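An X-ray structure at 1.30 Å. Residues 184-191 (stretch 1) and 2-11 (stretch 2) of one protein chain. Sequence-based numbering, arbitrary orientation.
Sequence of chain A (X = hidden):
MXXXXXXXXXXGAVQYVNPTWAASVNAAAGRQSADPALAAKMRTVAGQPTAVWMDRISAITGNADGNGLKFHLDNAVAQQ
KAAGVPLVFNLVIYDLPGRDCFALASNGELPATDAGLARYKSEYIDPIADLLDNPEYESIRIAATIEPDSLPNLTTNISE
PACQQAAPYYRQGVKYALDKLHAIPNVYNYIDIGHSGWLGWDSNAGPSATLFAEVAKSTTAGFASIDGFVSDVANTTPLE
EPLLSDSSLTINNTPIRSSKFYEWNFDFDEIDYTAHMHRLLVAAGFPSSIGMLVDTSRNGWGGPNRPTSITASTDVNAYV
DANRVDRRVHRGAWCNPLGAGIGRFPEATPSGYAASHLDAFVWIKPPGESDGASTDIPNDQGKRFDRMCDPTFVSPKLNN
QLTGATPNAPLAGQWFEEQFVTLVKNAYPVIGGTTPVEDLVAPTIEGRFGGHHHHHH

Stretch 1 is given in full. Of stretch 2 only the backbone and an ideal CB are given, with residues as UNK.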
# COMPACT_ATOMS: atom_id res chain seq x y z
N ILE A 184 -5.65 -22.18 4.61
CA ILE A 184 -5.65 -21.87 6.04
C ILE A 184 -6.91 -21.05 6.32
O ILE A 184 -7.03 -19.94 5.80
CB ILE A 184 -4.38 -21.12 6.44
CG1 ILE A 184 -3.15 -21.85 5.87
CG2 ILE A 184 -4.30 -20.94 7.96
CD1 ILE A 184 -1.84 -21.14 6.08
N PRO A 185 -7.87 -21.57 7.10
CA PRO A 185 -9.20 -20.94 7.12
C PRO A 185 -9.25 -19.55 7.71
O PRO A 185 -10.20 -18.81 7.42
CB PRO A 185 -10.04 -21.93 7.95
CG PRO A 185 -9.04 -22.67 8.76
CD PRO A 185 -7.83 -22.81 7.88
N ASN A 186 -8.29 -19.17 8.55
CA ASN A 186 -8.28 -17.84 9.14
C ASN A 186 -7.39 -16.87 8.38
O ASN A 186 -7.10 -15.78 8.89
CB ASN A 186 -7.90 -17.89 10.63
CG ASN A 186 -6.59 -18.61 10.88
OD1 ASN A 186 -6.20 -19.52 10.13
ND2 ASN A 186 -5.90 -18.22 11.94
N VAL A 187 -6.94 -17.24 7.18
CA VAL A 187 -6.19 -16.34 6.31
C VAL A 187 -7.13 -15.83 5.22
O VAL A 187 -7.89 -16.61 4.62
CB VAL A 187 -4.95 -17.02 5.70
CG1 VAL A 187 -4.23 -16.08 4.74
CG2 VAL A 187 -4.00 -17.46 6.80
N TYR A 188 -7.07 -14.52 4.97
CA TYR A 188 -7.92 -13.81 4.02
C TYR A 188 -6.99 -13.13 3.02
O TYR A 188 -6.16 -12.31 3.41
CB TYR A 188 -8.77 -12.77 4.77
CG TYR A 188 -9.74 -13.45 5.72
CD1 TYR A 188 -11.06 -13.67 5.35
CD2 TYR A 188 -9.32 -13.93 6.97
CE1 TYR A 188 -11.94 -14.33 6.19
CE2 TYR A 188 -10.19 -14.60 7.82
CZ TYR A 188 -11.51 -14.80 7.42
OH TYR A 188 -12.40 -15.47 8.24
N ASN A 189 -7.12 -13.49 1.75
CA ASN A 189 -6.17 -13.07 0.72
C ASN A 189 -6.71 -11.85 -0.01
O ASN A 189 -7.78 -11.92 -0.65
CB ASN A 189 -5.94 -14.20 -0.28
CG ASN A 189 -5.20 -15.35 0.32
OD1 ASN A 189 -4.38 -15.18 1.22
ND2 ASN A 189 -5.49 -16.55 -0.15
N TYR A 190 -5.97 -10.75 0.06
CA TYR A 190 -6.30 -9.52 -0.64
C TYR A 190 -5.26 -9.29 -1.73
O TYR A 190 -4.10 -8.99 -1.43
CB TYR A 190 -6.36 -8.34 0.33
CG TYR A 190 -7.62 -8.36 1.18
CD1 TYR A 190 -8.76 -7.68 0.78
CD2 TYR A 190 -7.66 -9.07 2.38
CE1 TYR A 190 -9.92 -7.69 1.56
CE2 TYR A 190 -8.82 -9.10 3.16
CZ TYR A 190 -9.94 -8.40 2.74
OH TYR A 190 -11.08 -8.42 3.51
N ILE A 191 -5.67 -9.47 -2.98
CA ILE A 191 -4.77 -9.30 -4.12
C ILE A 191 -4.53 -7.81 -4.36
O ILE A 191 -5.46 -7.01 -4.37
CB ILE A 191 -5.35 -10.00 -5.36
CG1 ILE A 191 -5.16 -11.52 -5.26
CG2 ILE A 191 -4.76 -9.43 -6.65
CD1 ILE A 191 -3.77 -12.00 -5.66
N UNK A 2 -10.61 -23.26 12.21
CA UNK A 2 -11.82 -23.92 12.70
C UNK A 2 -13.06 -23.01 12.76
O UNK A 2 -14.16 -23.47 12.43
CB UNK A 2 -11.55 -24.49 14.09
N UNK A 3 -12.92 -21.76 13.20
CA UNK A 3 -14.01 -20.80 12.98
C UNK A 3 -14.34 -20.68 11.50
O UNK A 3 -13.48 -20.88 10.64
CB UNK A 3 -13.64 -19.43 13.54
N UNK A 4 -15.60 -20.36 11.21
CA UNK A 4 -16.00 -20.23 9.82
C UNK A 4 -15.30 -19.03 9.17
O UNK A 4 -14.97 -18.03 9.83
CB UNK A 4 -17.52 -20.09 9.72
N UNK A 5 -15.05 -19.16 7.88
CA UNK A 5 -14.38 -18.13 7.10
C UNK A 5 -15.39 -17.05 6.74
O UNK A 5 -16.42 -17.35 6.12
CB UNK A 5 -13.74 -18.72 5.84
N UNK A 6 -15.13 -15.80 7.13
CA UNK A 6 -16.13 -14.75 7.02
C UNK A 6 -15.96 -13.93 5.75
O UNK A 6 -14.92 -13.97 5.08
CB UNK A 6 -16.06 -13.83 8.24
N UNK A 7 -17.00 -13.18 5.41
CA UNK A 7 -16.98 -12.32 4.23
C UNK A 7 -16.01 -11.16 4.39
O UNK A 7 -15.34 -10.76 3.43
CB UNK A 7 -18.38 -11.78 3.94
N UNK A 8 -15.95 -10.57 5.58
CA UNK A 8 -15.11 -9.40 5.84
C UNK A 8 -14.45 -9.60 7.19
O UNK A 8 -15.09 -9.40 8.24
CB UNK A 8 -15.92 -8.10 5.81
N UNK A 9 -13.17 -9.98 7.22
CA UNK A 9 -12.51 -10.23 8.51
C UNK A 9 -12.38 -8.98 9.37
O UNK A 9 -12.20 -9.11 10.59
CB UNK A 9 -11.12 -10.82 8.27
N UNK A 10 -12.50 -7.79 8.78
CA UNK A 10 -12.38 -6.54 9.53
C UNK A 10 -13.66 -6.15 10.26
O UNK A 10 -13.58 -5.34 11.19
CB UNK A 10 -11.97 -5.41 8.58
N UNK A 11 -14.81 -6.68 9.88
CA UNK A 11 -16.07 -6.22 10.47
C UNK A 11 -16.12 -6.57 11.95
O UNK A 11 -15.98 -7.74 12.32
CB UNK A 11 -17.27 -6.83 9.74

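Stretch 1 enters through a type I turn, Ile 184 to Val 187, and continues as a strand in which Tyr 188 and Tyr 190 point toward stretch 2 while Asn 189 between them points away. Stretch 2, without regular secondary structure, must therefore accommodate two phenol rings and the carbonyl oxygen of Pro 185.

At position 2 the CB points away and has nothing of stretch 1 within 5.5 Å, so almost any residue would fit. It is Ala 2, whose backbone N lies 3.8 Å from Pro 185 CG. Position 3, with phi -58° and psi 151°, allows proline but does not demand it; Pro 3 occupies it. The CB of position 4 also points away; a polar or apolar residue could serve, and Val 4 is found.

Position 5 is more demanding. Its CB points sideways, 3.9 Å from Pro 185 O and 4.3 Å from Tyr 188 OH, with one face of the Tyr 188 ring nearby. A side chain carrying a donor would suit the carbonyl, whether from an amide, a hydroxyl, a lysine or a ring nitrogen; a flat one could also cover the tyrosine. His 5 does both. With chi1 in t, its ND1 donates to Pro 185 O at 2.7 Å and a nearly straight 177°, while the imidazole forms an offset stack with Tyr 188, centroids 4.1 Å apart and planes at 9°. The carbonyl lies near the plane of the imidazole, so bonding and stacking do not compete.

At position 6 the backbone N donates to Tyr 188 OH at 3.0 Å, a bond available to any residue except proline. The CB, directed sideways, is 4.0 Å from that same oxygen, so a modest apolar side chain could pack beside the ring. Val 6 does so, its CG2 3.9 Å from Tyr 188 CE1.

Position 7 points away, and its side chain is little constrained by stretch 1. Asp 7 contributes its backbone instead: a water donates to its O at 2.9 Å and to Tyr 190 OH at 3.0 Å, bridging the stretches.

The CB of position 8 points away, and the residue opens a type I turn ending at 11, a place where asparagine, aspartate or serine can accept from a following amide. Asn 8 does this, its OD1 accepting from the N of residue 10 at 3.0 Å.

Position 9 has phi -65° and a CB directed toward stretch 1, 3.8 Å from Tyr 188 CD2. A compact apolar residue is called for, and proline suits the second place of the turn. Pro 9 sets its CB 3.7 Å from the Tyr 188 ring centroid in a CH-pi contact, on the face opposite His 5, while its CD reaches Tyr 190 OH at 3.3 Å.

From position 10 a sideways CB needs a long side chain to reach Tyr 190; Tyr 10 brings CE2 within 4.0 Å of Tyr 190 CZ. Position 11 is out of reach of stretch 1, which sets no demand on its side chain; Ala 11 closes the turn through its N.

Stretch 2 2-11: APVHVDNPYA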
# COMPACT_ATOMS: atom_id res chain seq x y z
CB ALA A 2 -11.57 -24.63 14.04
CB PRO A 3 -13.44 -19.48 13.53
CG PRO A 3 -12.50 -19.92 14.60
CD PRO A 3 -11.90 -21.21 14.11
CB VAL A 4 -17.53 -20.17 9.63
CG1 VAL A 4 -18.21 -21.31 10.37
CG2 VAL A 4 -18.07 -18.82 10.05
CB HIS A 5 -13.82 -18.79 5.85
CG HIS A 5 -12.93 -17.91 5.04
ND1 HIS A 5 -11.60 -17.71 5.34
CD2 HIS A 5 -13.17 -17.21 3.90
CE1 HIS A 5 -11.06 -16.91 4.44
NE2 HIS A 5 -11.99 -16.59 3.55
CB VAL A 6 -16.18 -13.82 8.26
CG1 VAL A 6 -16.52 -14.62 9.52
CG2 VAL A 6 -14.88 -13.04 8.43
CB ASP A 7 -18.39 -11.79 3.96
CG ASP A 7 -18.39 -10.70 2.93
OD1 ASP A 7 -18.10 -11.01 1.75
OD2 ASP A 7 -18.63 -9.53 3.29
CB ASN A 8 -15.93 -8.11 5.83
CG ASN A 8 -15.08 -6.90 6.13
OD1 ASN A 8 -13.86 -7.00 6.26
ND2 ASN A 8 -15.71 -5.74 6.27
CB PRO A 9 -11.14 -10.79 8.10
CG PRO A 9 -10.87 -10.14 6.77
CD PRO A 9 -12.23 -10.10 6.09
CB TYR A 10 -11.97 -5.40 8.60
CG TYR A 10 -10.61 -5.57 7.96
CD1 TYR A 10 -9.47 -5.07 8.55
CD2 TYR A 10 -10.48 -6.23 6.74
CE1 TYR A 10 -8.22 -5.22 7.96
CE2 TYR A 10 -9.24 -6.39 6.13
CZ TYR A 10 -8.11 -5.88 6.75
OH TYR A 10 -6.89 -6.04 6.14
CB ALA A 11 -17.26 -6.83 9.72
O HOH W 1 -12.52 -10.96 2.92
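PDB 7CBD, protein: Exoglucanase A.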